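Local coordinates for IG hypothetical 16092 (Bacillus cereus ATCC 14579, PDB 1YQH), which is of unknown function but may bind thiamine or a related small molecule, at residues 12-17 with 66-71; 29-34 with 41-46; 37-42 with 55-60. One frame throughout, in Å; residues are numbered along the deposited sequence.

Interaction 1. Residues 12-17 with 66-71; sequences FSVVPQ and QACVDA
Val-14 and Cys-68 meet through a single methyl and a single sulfur, an instructive case of a small contact in which one sulfur carries most of the touching between the two segments. Val-14 CG2 lies 3.6 Å from Cys-68 SG, and Val-14 CB follows at 3.9 Å from the same SG, placing the sulfur alongside the CB–CG2 bond of the valine. On the helix, Cys-68 turns SG opposite its own carbonyl carbon and beside its N (chi1 -69°), an orientation that sends the sulfur out to the strand. In Val-14 a chi1 of -70° puts CG1 opposite the carbonyl carbon, beside N, and leaves CG2, between N and C, as the methyl that meets the sulfur. Strand 8-17 and helix 54-70 belong to a ferredoxin-like fold of beta-alpha-beta-beta-alpha-beta order, in which two helices pack on one face of an antiparallel sheet. Pro-16, two residues along and on the same side of the strand, approaches more loosely, with Pro-16 CB 4.5 Å from Cys-68 CB. In total 113 Å² is buried between the segments. Helix 23-36 packs against the same residues: Val-26 on Pro-16 and Cys-68, Ala-30 on Val-14. Val-15, between Val-14 and Pro-16, points away from the helix and packs on Val-15 of the second subunit.

Interaction 2. Residues 29-34 with 41-46; sequences KAIEVV and YEVGAM
The ring of Tyr-41 receives Val-34 over one face: CG1 stands 3.5 Å above the ring plane, displaced toward the rim. Measured to the ring centroid, Val-34 CG1 is 3.9 Å away and 27° off the normal, a CH-pi contact whose closest atom is Tyr-41 CG. At the ring edge, in the plane, lies the backbone oxygen of Val-39, and Leu-50 of strand 48-52 also touches the tyrosine. The valine offers this methyl because CG1 stands opposite its backbone N (chi1 175°), leaving CG2 for Phe-12 and Val-60. The two segments are the helix and the second strand of the first beta-alpha-beta portion of the ferredoxin-like fold, with strand 48-52 running between strands 8-17 and 40-43. One helical turn back, Ile-31 and Val-43 meet end to end, Ile-31 CG2 3.9 Å from Val-43 CG2. Tyr-99 of the fourth subunit packs on both of these residues, making the small apolar cluster part of a subunit interface. Away from the strand, Lys-29 NZ forms a salt bridge with Glu-32 OE2 at 2.8 Å, on the syn side of the carboxylate and a little out of its plane.

Interaction 3. Residues 37-42 with 55-60; sequences SGVRYE and DVLLDV
The turn that joins helix 23-36 to strand 40-43, inside the first split beta-alpha-beta unit of this ferredoxin-like fold, presses Ser-37 and Val-39 against the early part of helix 54-70. Ser-37 meets Val-60: CB of the serine lies 3.7 Å from Val-60 CG2, and that methyl is 4.1 Å from Ser-37 OG. The hydroxyl itself is occupied on its own side of the contact, where OG hydrogen-bonds to Val-34 O and accepts a weak, nearly straight bond from the backbone N of Val-39 (3.3 Å from OG, 166°). With chi1 at 68°, OG sits between the serine's own N and carbonyl carbon, well placed for these backbone partners, while CB is left to the valine. Gly-38, the first residue past the helix to leave helical angles, has a positive phi; at its backbone angles a CB would be jammed against the carbonyl oxygen of Ser-37, and glycine has none. Val-39 then contributes CG1, which touches two residues of the helix: Leu-57 CD1 at 3.9 Å and Val-56 CG1 at 4.0 Å. The two valines run alongside each other with opposed directions. The leucine's CB is not aimed at the turn, but its torsions carry the CD1 methyl across to Val-39. The segments bury 160 Å² between them. Leu-57 also packs on Leu-50 of strand 48-52 and on Val-8 and Met-10 of strand 8-17, while Val-60 leans on Val-34 of helix 23-36, so that the turn borders the core between both helices and the sheet.

How the interactions relate
The three contacts line the packed layer between the two helices and the sheet. Interactions 1 and 2 have centres 11 Å apart and touch directly: Phe-12 CZ is 3.5 Å from Val-34 CG2, and Val-14 CG2 is 3.7 Å from Ala-30 CB. Interactions 2 and 3, with centres 10 Å apart, share Tyr-41 and Glu-42 and meet where Val-34 CG2 lies 3.9 Å from Val-60 CG1. Interactions 1 and 3 use different parts of helix 54-70; their centres are 16 Å apart and their nearest atoms about 5 Å apart. Val-34 touches segment 12-17 through Phe-12, as well as Tyr-41 and Val-60. Any small-molecule binding, suggested by the family, is not placed by these contacts.

Interaction 1. Residues 12-17 with 66-71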
loop_
_atom_site.group_PDB
_atom_site.type_symbol
_atom_site.label_atom_id
_atom_site.label_comp_id
_atom_site.label_asym_id
_atom_site.label_seq_id
_atom_site.Cartn_x
_atom_site.Cartn_y
_atom_site.Cartn_z
ATOM N N PHE A 12 5.402 -6.672 3.234
ATOM C CA PHE A 12 6.153 -5.700 2.460
ATOM C C PHE A 12 6.458 -6.238 1.086
ATOM O O PHE A 12 6.436 -7.459 0.843
ATOM C CB PHE A 12 7.464 -5.310 3.191
ATOM C CG PHE A 12 8.626 -6.244 2.921
ATOM C CD1 PHE A 12 9.635 -5.879 2.018
ATOM C CD2 PHE A 12 8.719 -7.482 3.566
ATOM C CE1 PHE A 12 10.714 -6.723 1.759
ATOM C CE2 PHE A 12 9.798 -8.332 3.315
ATOM C CZ PHE A 12 10.798 -7.959 2.411
ATOM N N SER A 13 6.756 -5.316 0.185
ATOM C CA SER A 13 7.255 -5.686 -1.126
ATOM C C SER A 13 8.281 -4.666 -1.590
ATOM O O SER A 13 8.265 -3.520 -1.130
ATOM C CB SER A 13 6.095 -5.793 -2.120
ATOM O OG SER A 13 5.358 -4.589 -2.163
ATOM N N VAL A 14 9.167 -5.101 -2.489
ATOM C CA VAL A 14 10.130 -4.211 -3.148
ATOM C C VAL A 14 9.946 -4.310 -4.654
ATOM O O VAL A 14 9.830 -5.414 -5.207
ATOM C CB VAL A 14 11.593 -4.547 -2.736
ATOM C CG1 VAL A 14 11.824 -4.169 -1.273
ATOM C CG2 VAL A 14 11.886 -6.037 -2.951
ATOM N N VAL A 15 9.866 -3.162 -5.319
ATOM C CA VAL A 15 9.777 -3.131 -6.779
ATOM C C VAL A 15 10.977 -2.321 -7.243
ATOM O O VAL A 15 10.994 -1.090 -7.106
ATOM C CB VAL A 15 8.487 -2.476 -7.279
ATOM C CG1 VAL A 15 8.408 -2.552 -8.783
ATOM C CG2 VAL A 15 7.270 -3.131 -6.634
ATOM N N PRO A 16 12.004 -3.013 -7.740
ATOM C CA PRO A 16 13.250 -2.358 -8.126
ATOM C C PRO A 16 13.287 -1.903 -9.578
ATOM O O PRO A 16 12.558 -2.445 -10.421
ATOM C CB PRO A 16 14.282 -3.465 -7.906
ATOM C CG PRO A 16 13.527 -4.727 -8.270
ATOM C CD PRO A 16 12.082 -4.485 -7.868
ATOM N N GLN A 17 14.119 -0.900 -9.844
ATOM C CA GLN A 17 14.518 -0.545 -11.200
ATOM C C GLN A 17 15.989 -0.885 -11.311
ATOM O O GLN A 17 16.816 -0.357 -10.549
ATOM C CB GLN A 17 14.322 0.947 -11.458
ATOM C CG GLN A 17 12.882 1.397 -11.413
ATOM C CD GLN A 17 12.051 0.818 -12.544
ATOM O OE1 GLN A 17 12.495 0.754 -13.701
ATOM N NE2 GLN A 17 10.830 0.419 -12.221
ATOM N N GLN A 66 17.891 -2.434 0.664
ATOM C CA GLN A 66 19.305 -2.208 0.380
ATOM C C GLN A 66 19.894 -3.369 -0.425
ATOM O O GLN A 66 20.725 -3.146 -1.309
ATOM C CB GLN A 66 20.124 -1.957 1.664
ATOM C CG GLN A 66 21.602 -1.666 1.396
ATOM C CD GLN A 66 21.822 -0.422 0.565
ATOM O OE1 GLN A 66 22.621 -0.421 -0.379
ATOM N NE2 GLN A 66 21.128 0.653 0.915
ATOM N N ALA A 67 19.461 -4.598 -0.137
ATOM C CA ALA A 67 19.933 -5.760 -0.917
ATOM C C ALA A 67 19.616 -5.593 -2.410
ATOM O O ALA A 67 20.411 -5.998 -3.266
ATOM C CB ALA A 67 19.347 -7.066 -0.383
ATOM N N CYS A 68 18.469 -4.993 -2.713
ATOM C CA CYS A 68 18.091 -4.732 -4.098
ATOM C C CYS A 68 19.111 -3.813 -4.778
ATOM O O CYS A 68 19.583 -4.088 -5.886
ATOM C CB CYS A 68 16.705 -4.085 -4.169
ATOM S SG CYS A 68 15.319 -5.135 -3.716
ATOM N N VAL A 69 19.463 -2.729 -4.094
ATOM C CA VAL A 69 20.464 -1.775 -4.584
ATOM C C VAL A 69 21.834 -2.441 -4.733
ATOM O O VAL A 69 22.522 -2.266 -5.757
ATOM C CB VAL A 69 20.531 -0.533 -3.663
ATOM C CG1 VAL A 69 21.677 0.412 -4.068
ATOM C CG2 VAL A 69 19.173 0.200 -3.699
ATOM N N ASP A 70 22.224 -3.229 -3.732
ATOM C CA ASP A 70 23.500 -3.962 -3.805
ATOM C C ASP A 70 23.521 -4.940 -4.993
ATOM O O ASP A 70 24.586 -5.205 -5.578
ATOM C CB ASP A 70 23.765 -4.719 -2.505
ATOM C CG ASP A 70 23.996 -3.802 -1.312
ATOM O OD1 ASP A 70 24.326 -2.611 -1.491
ATOM O OD2 ASP A 70 23.846 -4.297 -0.169
ATOM N N ALA A 71 22.346 -5.460 -5.341
ATOM C CA ALA A 71 22.185 -6.390 -6.454
ATOM C C ALA A 71 22.148 -5.686 -7.823
ATOM O O ALA A 71 22.093 -6.348 -8.868
ATOM C CB ALA A 71 20.940 -7.244 -6.249
#

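Interaction 2. Residues 29-34 with 41-46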
loop_
_atom_site.group_PDB
_atom_site.type_symbol
_atom_site.label_atom_id
_atom_site.label_comp_id
_atom_site.label_asym_id
_atom_site.label_seq_id
_atom_site.Cartn_x
_atom_site.Cartn_y
_atom_site.Cartn_z
ATOM N N LYS A 29 17.441 -11.342 -3.933
ATOM C CA LYS A 29 18.382 -10.905 -2.908
ATOM C C LYS A 29 17.650 -10.252 -1.734
ATOM O O LYS A 29 18.084 -10.363 -0.580
ATOM C CB LYS A 29 19.430 -9.960 -3.505
ATOM C CG LYS A 29 20.305 -10.604 -4.601
ATOM C CD LYS A 29 21.000 -11.890 -4.150
ATOM C CE LYS A 29 22.150 -11.636 -3.204
ATOM N NZ LYS A 29 22.900 -12.905 -2.883
ATOM N N ALA A 30 16.539 -9.582 -2.026
ATOM C CA ALA A 30 15.695 -9.029 -0.967
ATOM C C ALA A 30 15.053 -10.161 -0.164
ATOM O O ALA A 30 15.064 -10.135 1.065
ATOM C CB ALA A 30 14.625 -8.098 -1.548
ATOM N N ILE A 31 14.517 -11.172 -0.847
ATOM C CA ILE A 31 13.905 -12.298 -0.123
ATOM C C ILE A 31 14.961 -13.070 0.686
ATOM O O ILE A 31 14.675 -13.560 1.784
ATOM C CB ILE A 31 13.090 -13.206 -1.077
ATOM C CG1 ILE A 31 11.954 -12.408 -1.741
ATOM C CG2 ILE A 31 12.547 -14.437 -0.328
ATOM C CD1 ILE A 31 10.961 -11.815 -0.777
ATOM N N GLU A 32 16.190 -13.142 0.172
ATOM C CA GLU A 32 17.288 -13.779 0.912
ATOM C C GLU A 32 17.477 -13.123 2.287
ATOM O O GLU A 32 17.708 -13.811 3.296
ATOM C CB GLU A 32 18.582 -13.722 0.103
ATOM C CG GLU A 32 19.736 -14.496 0.716
ATOM C CD GLU A 32 20.967 -14.477 -0.169
ATOM O OE1 GLU A 32 21.415 -15.570 -0.575
ATOM O OE2 GLU A 32 21.472 -13.373 -0.464
ATOM N N VAL A 33 17.362 -11.799 2.343
ATOM C CA VAL A 33 17.461 -11.100 3.625
ATOM C C VAL A 33 16.387 -11.629 4.588
ATOM O O VAL A 33 16.685 -11.935 5.746
ATOM C CB VAL A 33 17.339 -9.572 3.461
ATOM C CG1 VAL A 33 17.226 -8.883 4.824
ATOM C CG2 VAL A 33 18.538 -9.025 2.668
ATOM N N VAL A 34 15.156 -11.768 4.090
ATOM C CA VAL A 34 14.049 -12.300 4.894
ATOM C C VAL A 34 14.384 -13.724 5.339
ATOM O O VAL A 34 14.255 -14.064 6.517
ATOM C CB VAL A 34 12.732 -12.287 4.109
ATOM C CG1 VAL A 34 11.619 -12.958 4.909
ATOM C CG2 VAL A 34 12.346 -10.835 3.745
ATOM N N TYR A 41 8.018 -16.048 8.417
ATOM C CA TYR A 41 7.577 -15.317 7.232
ATOM C C TYR A 41 6.832 -16.217 6.252
ATOM O O TYR A 41 6.874 -17.446 6.349
ATOM C CB TYR A 41 8.790 -14.686 6.516
ATOM C CG TYR A 41 9.685 -15.711 5.851
ATOM C CD1 TYR A 41 10.757 -16.292 6.546
ATOM C CD2 TYR A 41 9.440 -16.129 4.536
ATOM C CE1 TYR A 41 11.582 -17.263 5.919
ATOM C CE2 TYR A 41 10.234 -17.092 3.915
ATOM C CZ TYR A 41 11.297 -17.652 4.615
ATOM O OH TYR A 41 12.065 -18.597 3.995
ATOM N N GLU A 42 6.141 -15.583 5.309
ATOM C CA GLU A 42 5.577 -16.280 4.171
ATOM C C GLU A 42 5.621 -15.372 2.958
ATOM O O GLU A 42 5.112 -14.252 3.002
ATOM C CB GLU A 42 4.143 -16.699 4.450
ATOM C CG GLU A 42 3.539 -17.552 3.348
ATOM C CD GLU A 42 2.096 -17.886 3.643
ATOM O OE1 GLU A 42 1.816 -19.066 3.921
ATOM O OE2 GLU A 42 1.254 -16.965 3.640
ATOM N N VAL A 43 6.245 -15.863 1.896
ATOM C CA VAL A 43 6.303 -15.143 0.635
ATOM C C VAL A 43 4.986 -15.349 -0.132
ATOM O O VAL A 43 4.558 -16.487 -0.377
ATOM C CB VAL A 43 7.522 -15.587 -0.212
ATOM C CG1 VAL A 43 7.548 -14.825 -1.540
ATOM C CG2 VAL A 43 8.839 -15.341 0.562
ATOM N N GLY A 44 4.327 -14.236 -0.450
ATOM C CA GLY A 44 3.125 -14.265 -1.300
ATOM C C GLY A 44 3.438 -13.689 -2.664
ATOM O O GLY A 44 4.539 -13.168 -2.906
ATOM N N ALA A 45 2.466 -13.779 -3.571
ATOM C CA ALA A 45 2.678 -13.337 -4.952
ATOM C C ALA A 45 2.917 -11.825 -5.058
ATOM O O ALA A 45 3.629 -11.386 -5.964
ATOM C CB ALA A 45 1.485 -13.733 -5.808
HETATM N N MSE A 46 2.336 -11.050 -4.140
HETATM C CA MSE A 46 2.411 -9.569 -4.190
HETATM C C MSE A 46 3.161 -8.933 -3.018
HETATM O O MSE A 46 3.663 -7.812 -3.144
HETATM C CB MSE A 46 0.995 -8.947 -4.246
HETATM C CG MSE A 46 0.123 -9.441 -5.432
HETATM SE SE MSE A 46 0.896 -9.033 -7.162
HETATM C CE MSE A 46 0.698 -7.113 -7.082
#

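Interaction 3. Residues 37-42 with 55-60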
loop_
_atom_site.group_PDB
_atom_site.type_symbol
_atom_site.label_atom_id
_atom_site.label_comp_id
_atom_site.label_asym_id
_atom_site.label_seq_id
_atom_site.Cartn_x
_atom_site.Cartn_y
_atom_site.Cartn_z
ATOM N N SER A 37 16.912 -13.954 8.191
ATOM C CA SER A 37 16.653 -13.123 9.374
ATOM C C SER A 37 16.323 -13.887 10.651
ATOM O O SER A 37 16.555 -13.373 11.733
ATOM C CB SER A 37 15.532 -12.120 9.103
ATOM O OG SER A 37 14.286 -12.771 8.936
ATOM N N GLY A 38 15.730 -15.067 10.504
ATOM C CA GLY A 38 15.234 -15.846 11.646
ATOM C C GLY A 38 13.763 -15.658 12.003
ATOM O O GLY A 38 13.233 -16.420 12.806
ATOM N N VAL A 39 13.104 -14.631 11.459
ATOM C CA VAL A 39 11.691 -14.389 11.802
ATOM C C VAL A 39 10.779 -15.268 10.986
ATOM O O VAL A 39 11.138 -15.681 9.877
ATOM C CB VAL A 39 11.270 -12.885 11.635
ATOM C CG1 VAL A 39 12.265 -11.973 12.358
ATOM C CG2 VAL A 39 11.139 -12.515 10.174
ATOM N N ARG A 40 9.611 -15.580 11.545
ATOM C CA ARG A 40 8.580 -16.283 10.784
ATOM C C ARG A 40 8.132 -15.430 9.592
ATOM O O ARG A 40 7.880 -14.234 9.737
ATOM C CB ARG A 40 7.379 -16.585 11.669
ATOM C CG ARG A 40 6.301 -17.319 10.896
ATOM C CD ARG A 40 5.198 -17.808 11.769
ATOM N NE ARG A 40 4.123 -18.310 10.923
ATOM C CZ ARG A 40 2.907 -18.610 11.361
ATOM N NH1 ARG A 40 2.596 -18.446 12.637
ATOM N NH2 ARG A 40 1.998 -19.051 10.507
ATOM N N TYR A 41 8.018 -16.048 8.417
ATOM C CA TYR A 41 7.577 -15.317 7.232
ATOM C C TYR A 41 6.832 -16.217 6.252
ATOM O O TYR A 41 6.874 -17.446 6.349
ATOM C CB TYR A 41 8.790 -14.686 6.516
ATOM C CG TYR A 41 9.685 -15.711 5.851
ATOM C CD1 TYR A 41 10.757 -16.292 6.546
ATOM C CD2 TYR A 41 9.440 -16.129 4.536
ATOM C CE1 TYR A 41 11.582 -17.263 5.919
ATOM C CE2 TYR A 41 10.234 -17.092 3.915
ATOM C CZ TYR A 41 11.297 -17.652 4.615
ATOM O OH TYR A 41 12.065 -18.597 3.995
ATOM N N GLU A 42 6.141 -15.583 5.309
ATOM C CA GLU A 42 5.577 -16.280 4.171
ATOM C C GLU A 42 5.621 -15.372 2.958
ATOM O O GLU A 42 5.112 -14.252 3.002
ATOM C CB GLU A 42 4.143 -16.699 4.450
ATOM C CG GLU A 42 3.539 -17.552 3.348
ATOM C CD GLU A 42 2.096 -17.886 3.643
ATOM O OE1 GLU A 42 1.816 -19.066 3.921
ATOM O OE2 GLU A 42 1.254 -16.965 3.640
ATOM N N ASP A 55 10.818 -3.335 15.553
ATOM C CA ASP A 55 12.102 -2.808 15.082
ATOM C C ASP A 55 12.909 -3.848 14.296
ATOM O O ASP A 55 13.582 -3.506 13.325
ATOM C CB ASP A 55 12.947 -2.259 16.243
ATOM C CG ASP A 55 12.363 -0.994 16.860
ATOM O OD1 ASP A 55 11.520 -0.338 16.235
ATOM O OD2 ASP A 55 12.768 -0.640 17.979
ATOM N N VAL A 56 12.839 -5.110 14.717
ATOM C CA VAL A 56 13.511 -6.195 14.006
ATOM C C VAL A 56 12.949 -6.312 12.597
ATOM O O VAL A 56 13.709 -6.385 11.637
ATOM C CB VAL A 56 13.401 -7.553 14.757
ATOM C CG1 VAL A 56 13.964 -8.715 13.917
ATOM C CG2 VAL A 56 14.125 -7.458 16.091
ATOM N N LEU A 57 11.627 -6.313 12.483
ATOM C CA LEU A 57 10.978 -6.398 11.175
ATOM C C LEU A 57 11.275 -5.195 10.273
ATOM O O LEU A 57 11.579 -5.371 9.101
ATOM C CB LEU A 57 9.472 -6.607 11.337
ATOM C CG LEU A 57 8.976 -8.062 11.411
ATOM C CD1 LEU A 57 9.820 -8.970 12.283
ATOM C CD2 LEU A 57 7.501 -8.106 11.847
ATOM N N LEU A 58 11.199 -3.980 10.814
ATOM C CA LEU A 58 11.553 -2.804 10.018
ATOM C C LEU A 58 13.004 -2.859 9.535
ATOM O O LEU A 58 13.303 -2.458 8.407
ATOM C CB LEU A 58 11.274 -1.495 10.765
ATOM C CG LEU A 58 9.785 -1.210 10.969
ATOM C CD1 LEU A 58 9.647 -0.087 11.993
ATOM C CD2 LEU A 58 9.119 -0.846 9.627
ATOM N N ASP A 59 13.899 -3.357 10.378
ATOM C CA ASP A 59 15.282 -3.534 9.961
ATOM C C ASP A 59 15.416 -4.574 8.843
ATOM O O ASP A 59 16.235 -4.395 7.924
ATOM C CB ASP A 59 16.188 -3.891 11.142
ATOM C CG ASP A 59 17.655 -3.902 10.745
ATOM O OD1 ASP A 59 18.167 -2.836 10.333
ATOM O OD2 ASP A 59 18.271 -4.981 10.814
ATOM N N VAL A 60 14.615 -5.643 8.904
ATOM C CA VAL A 60 14.579 -6.619 7.802
ATOM C C VAL A 60 14.189 -5.940 6.488
ATOM O O VAL A 60 14.839 -6.140 5.457
ATOM C CB VAL A 60 13.652 -7.835 8.108
ATOM C CG1 VAL A 60 13.425 -8.700 6.861
ATOM C CG2 VAL A 60 14.254 -8.653 9.228
#